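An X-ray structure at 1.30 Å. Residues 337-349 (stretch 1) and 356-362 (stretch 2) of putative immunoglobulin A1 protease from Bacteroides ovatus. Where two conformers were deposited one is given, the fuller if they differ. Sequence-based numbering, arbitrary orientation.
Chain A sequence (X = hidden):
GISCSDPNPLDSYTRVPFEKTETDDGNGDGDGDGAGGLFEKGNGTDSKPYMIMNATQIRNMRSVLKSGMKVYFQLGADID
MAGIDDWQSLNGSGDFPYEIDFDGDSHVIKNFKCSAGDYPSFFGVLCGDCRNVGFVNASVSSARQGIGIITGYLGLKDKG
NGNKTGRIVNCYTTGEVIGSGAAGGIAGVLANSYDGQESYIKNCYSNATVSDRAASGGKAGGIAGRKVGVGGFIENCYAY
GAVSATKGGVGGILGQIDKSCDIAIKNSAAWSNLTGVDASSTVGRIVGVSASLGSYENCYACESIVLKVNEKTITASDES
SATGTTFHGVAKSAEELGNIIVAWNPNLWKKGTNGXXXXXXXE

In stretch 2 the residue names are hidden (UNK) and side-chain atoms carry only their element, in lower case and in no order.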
# COMPACT_ATOMS: atom_id res chain seq x y z
N LEU A 337 19.31 -7.89 -7.94
CA LEU A 337 18.05 -7.57 -7.21
C LEU A 337 17.18 -8.79 -7.00
O LEU A 337 16.60 -8.95 -5.94
CB LEU A 337 17.23 -6.53 -7.93
CG LEU A 337 17.59 -5.10 -7.76
CD1 LEU A 337 16.59 -4.23 -8.51
CD2 LEU A 337 17.66 -4.69 -6.25
N GLY A 338 17.12 -9.66 -7.99
CA GLY A 338 16.36 -10.91 -7.82
C GLY A 338 16.88 -11.72 -6.65
O GLY A 338 16.08 -12.22 -5.87
N ASN A 339 18.20 -11.86 -6.55
CA ASN A 339 18.87 -12.52 -5.40
C ASN A 339 18.53 -11.87 -4.11
O ASN A 339 18.19 -12.52 -3.12
CB ASN A 339 20.42 -12.43 -5.48
CG ASN A 339 21.03 -13.34 -6.54
OD1 ASN A 339 20.37 -14.24 -7.08
ND2 ASN A 339 22.30 -13.09 -6.84
N ILE A 340 18.66 -10.54 -4.09
CA ILE A 340 18.46 -9.77 -2.88
C ILE A 340 17.03 -9.93 -2.35
O ILE A 340 16.80 -10.19 -1.16
CB ILE A 340 18.83 -8.27 -3.10
CG1 ILE A 340 20.37 -8.12 -3.29
CG2 ILE A 340 18.33 -7.40 -1.97
CD1 ILE A 340 20.75 -6.77 -3.86
N ILE A 341 16.07 -9.73 -3.24
CA ILE A 341 14.64 -9.74 -2.89
C ILE A 341 14.22 -11.12 -2.38
O ILE A 341 13.62 -11.23 -1.32
CB ILE A 341 13.78 -9.27 -4.06
CG1 ILE A 341 14.02 -7.77 -4.36
CG2 ILE A 341 12.28 -9.54 -3.79
CD1 ILE A 341 13.52 -7.28 -5.74
N VAL A 342 14.59 -12.18 -3.09
CA VAL A 342 14.18 -13.52 -2.65
C VAL A 342 14.77 -13.83 -1.27
O VAL A 342 14.12 -14.42 -0.43
CB VAL A 342 14.52 -14.59 -3.69
CG1 VAL A 342 14.32 -16.00 -3.14
CG2 VAL A 342 13.68 -14.36 -4.95
N ALA A 343 16.01 -13.40 -1.02
CA ALA A 343 16.65 -13.61 0.29
C ALA A 343 15.96 -12.92 1.47
O ALA A 343 16.16 -13.30 2.64
CB ALA A 343 18.17 -13.23 0.20
N TRP A 344 15.13 -11.92 1.21
CA TRP A 344 14.31 -11.32 2.26
C TRP A 344 13.46 -12.34 3.02
O TRP A 344 13.32 -12.23 4.25
CB TRP A 344 13.43 -10.20 1.74
CG TRP A 344 14.14 -9.03 1.22
CD1 TRP A 344 15.47 -8.68 1.43
CD2 TRP A 344 13.61 -8.05 0.33
NE1 TRP A 344 15.77 -7.53 0.76
CE2 TRP A 344 14.65 -7.12 0.08
CE3 TRP A 344 12.36 -7.86 -0.26
CZ2 TRP A 344 14.47 -6.03 -0.76
CZ3 TRP A 344 12.17 -6.75 -1.07
CH2 TRP A 344 13.22 -5.85 -1.31
N ASN A 345 12.91 -13.30 2.29
CA ASN A 345 12.20 -14.42 2.89
C ASN A 345 11.98 -15.49 1.83
O ASN A 345 11.01 -15.44 1.08
CB ASN A 345 10.86 -14.02 3.53
CG ASN A 345 10.17 -15.21 4.17
OD1 ASN A 345 10.69 -16.32 4.12
ND2 ASN A 345 9.00 -14.98 4.75
N PRO A 346 12.89 -16.47 1.76
CA PRO A 346 12.80 -17.49 0.72
C PRO A 346 11.57 -18.40 0.80
O PRO A 346 11.24 -19.07 -0.18
CB PRO A 346 14.06 -18.32 0.96
CG PRO A 346 14.98 -17.42 1.61
CD PRO A 346 14.19 -16.50 2.45
N ASN A 347 10.90 -18.42 1.95
CA ASN A 347 9.62 -19.13 2.08
C ASN A 347 8.43 -18.41 1.45
O ASN A 347 7.39 -19.03 1.23
CB ASN A 347 9.33 -19.40 3.57
CG ASN A 347 10.39 -20.30 4.21
OD1 ASN A 347 10.89 -21.24 3.58
ND2 ASN A 347 10.72 -20.02 5.47
N LEU A 348 8.58 -17.10 1.17
CA LEU A 348 7.53 -16.25 0.61
C LEU A 348 7.81 -15.90 -0.84
O LEU A 348 6.94 -16.04 -1.69
CB LEU A 348 7.40 -14.95 1.43
CG LEU A 348 6.45 -13.89 0.89
CD1 LEU A 348 5.01 -14.42 0.85
CD2 LEU A 348 6.58 -12.60 1.73
N TRP A 349 9.02 -15.39 -1.08
CA TRP A 349 9.39 -14.84 -2.37
C TRP A 349 9.92 -15.93 -3.31
O TRP A 349 10.51 -16.93 -2.88
CB TRP A 349 10.42 -13.77 -2.20
CG TRP A 349 10.02 -12.57 -1.39
CD1 TRP A 349 10.27 -12.37 -0.07
CD2 TRP A 349 9.40 -11.37 -1.88
NE1 TRP A 349 9.84 -11.11 0.31
CE2 TRP A 349 9.31 -10.48 -0.79
CE3 TRP A 349 8.94 -10.96 -3.14
CZ2 TRP A 349 8.77 -9.21 -0.91
CZ3 TRP A 349 8.40 -9.71 -3.26
CH2 TRP A 349 8.32 -8.84 -2.15
N UNK A 356 11.14 -10.44 -12.48
CA UNK A 356 10.59 -9.73 -11.34
C UNK A 356 10.16 -10.72 -10.27
O UNK A 356 9.32 -11.58 -10.54
c UNK A 356 9.29 -7.70 -13.98
c UNK A 356 10.45 -6.60 -12.19
c UNK A 356 10.76 -5.53 -13.00
c UNK A 356 9.72 -7.70 -12.65
o UNK A 356 10.58 -4.46 -15.12
c UNK A 356 9.41 -8.86 -11.75
c UNK A 356 10.32 -5.54 -14.31
c UNK A 356 9.56 -6.60 -14.81
N UNK A 357 10.68 -10.61 -9.04
CA UNK A 357 10.25 -11.50 -7.98
C UNK A 357 8.78 -11.30 -7.61
O UNK A 357 8.26 -10.17 -7.68
c UNK A 357 11.86 -9.83 -8.62
c UNK A 357 12.37 -10.59 -7.44
c UNK A 357 11.17 -11.14 -6.81
N UNK A 358 8.14 -12.39 -7.24
CA UNK A 358 6.75 -12.42 -6.82
C UNK A 358 6.64 -13.34 -5.60
O UNK A 358 7.65 -13.82 -5.11
c UNK A 358 5.87 -11.74 -9.12
c UNK A 358 5.19 -14.70 -9.58
c UNK A 358 5.80 -12.80 -8.01
c UNK A 358 6.14 -14.20 -8.54
N UNK A 359 5.44 -13.59 -5.11
CA UNK A 359 5.29 -14.54 -4.03
C UNK A 359 5.08 -15.92 -4.62
O UNK A 359 4.59 -16.07 -5.74
c UNK A 359 4.14 -12.86 -2.44
c UNK A 359 5.31 -11.01 -1.45
c UNK A 359 4.09 -14.21 -3.12
c UNK A 359 4.11 -10.43 -1.12
c UNK A 359 5.32 -12.22 -2.11
c UNK A 359 2.92 -11.06 -1.40
c UNK A 359 2.95 -12.26 -2.09
N UNK A 360 5.34 -16.92 -3.79
CA UNK A 360 5.13 -18.30 -4.21
C UNK A 360 3.67 -18.56 -4.56
O UNK A 360 3.38 -19.40 -5.40
c UNK A 360 5.67 -19.23 -3.15
o UNK A 360 7.41 -20.99 -1.71
n UNK A 360 9.03 -19.42 -1.67
c UNK A 360 7.89 -19.94 -2.14
c UNK A 360 7.20 -19.19 -3.21
N UNK A 361 2.75 -17.81 -3.94
CA UNK A 361 1.31 -17.92 -4.16
C UNK A 361 0.71 -16.84 -5.07
O UNK A 361 -0.49 -16.82 -5.29
c UNK A 361 0.90 -16.83 -1.88
n UNK A 361 1.80 -15.69 -0.17
c UNK A 361 0.59 -17.93 -2.83
c UNK A 361 0.46 -13.57 -0.30
c UNK A 361 1.80 -16.88 -0.88
c UNK A 361 -0.75 -14.88 -2.51
c UNK A 361 -0.52 -12.97 -1.03
c UNK A 361 0.27 -15.52 -1.80
c UNK A 361 0.84 -14.86 -0.69
c UNK A 361 -1.14 -13.62 -2.13
N UNK A 362 1.52 -15.94 -5.63
CA UNK A 362 1.03 -14.92 -6.54
C UNK A 362 0.36 -15.55 -7.74
O UNK A 362 0.82 -16.60 -8.24
o UNK A 362 2.70 -13.24 -5.88
c UNK A 362 2.15 -13.97 -6.98

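Position 356 carries one carbon and then a ring of six carbons bearing one oxygen, the outline of a phenol. Its CA-to-CB bond points away from stretch 1 and no atom makes contact there. This is Tyr 356.

At position 357 three carbons close a ring onto the backbone nitrogen, which only proline does. The ring is buried against the helix: its CB lies 3.6 Å from CG2 of Ile 341, and another ring carbon sits 4.0 Å from CA of Gly 338, where no side chain intervenes. Trp 349 adds CE3 at 4.3 Å from the same CB. This is Pro 357, a compact apolar plug.

Position 358 has four carbons, forked at the first, with one arm two carbons long. Its CA-to-CB bond points away and its side chain comes no nearer than 6.1 Å to any atom of stretch 1; the contact here is through the backbone, O of position 358 lying 3.4 Å from CA of Trp 349 in a CA-H...O contact. This is Ile 358.

Position 359 shows one carbon and a plain six-carbon ring. It forms an antiparallel, non-hydrogen-bonded bridge pair with Trp 349, CA to CA 4.4 Å. The CB bonds diverge, yet the ring ends meet edge-to-face, the edge of the six-carbon ring toward the face of Trp 349, with planes at 70° and a ring carbon 3.8 Å from CH2 of Trp 349. Over a face of the same ring sits CD1 of Leu 348, 3.9 Å from the ring centroid, a CH-pi contact. This is Phe 359.

Position 360 is a chain of three carbons, the third carrying one oxygen and one nitrogen, a terminal amide. The amide nitrogen donates to O of Trp 349 at 3.1 Å, nearly straight, and weakly to O of Pro 346 at 2.7 Å. The backbone N donates to O of Leu 348 at 2.8 Å. This is Gln 360.

Position 361 has one carbon leading into fused five- and six-membered rings of eight carbons and one nitrogen. The ring nitrogen approaches CD1 of Leu 348 at 3.6 Å, a packing contact. This is Trp 361.

Position 362, one carbon and one oxygen, leaves stretch 1 alone. This is Ser 362, whose OG accepts from N of Phe 359 at 2.9 Å, bracing the type I turn from Phe 359 to Ser 362.

The rules are legible. A proline packs on the helix at Ile 341, with Gly 338 close by, while Leu 348 and Trp 349 both pack on one phenyl ring. The bridge between Trp 349 and Phe 359 marks the register, and one glutamine at the exposed margin serves two carbonyls with its amide and a third with its backbone.

Stretch 2 (356-362) YPIFQWS
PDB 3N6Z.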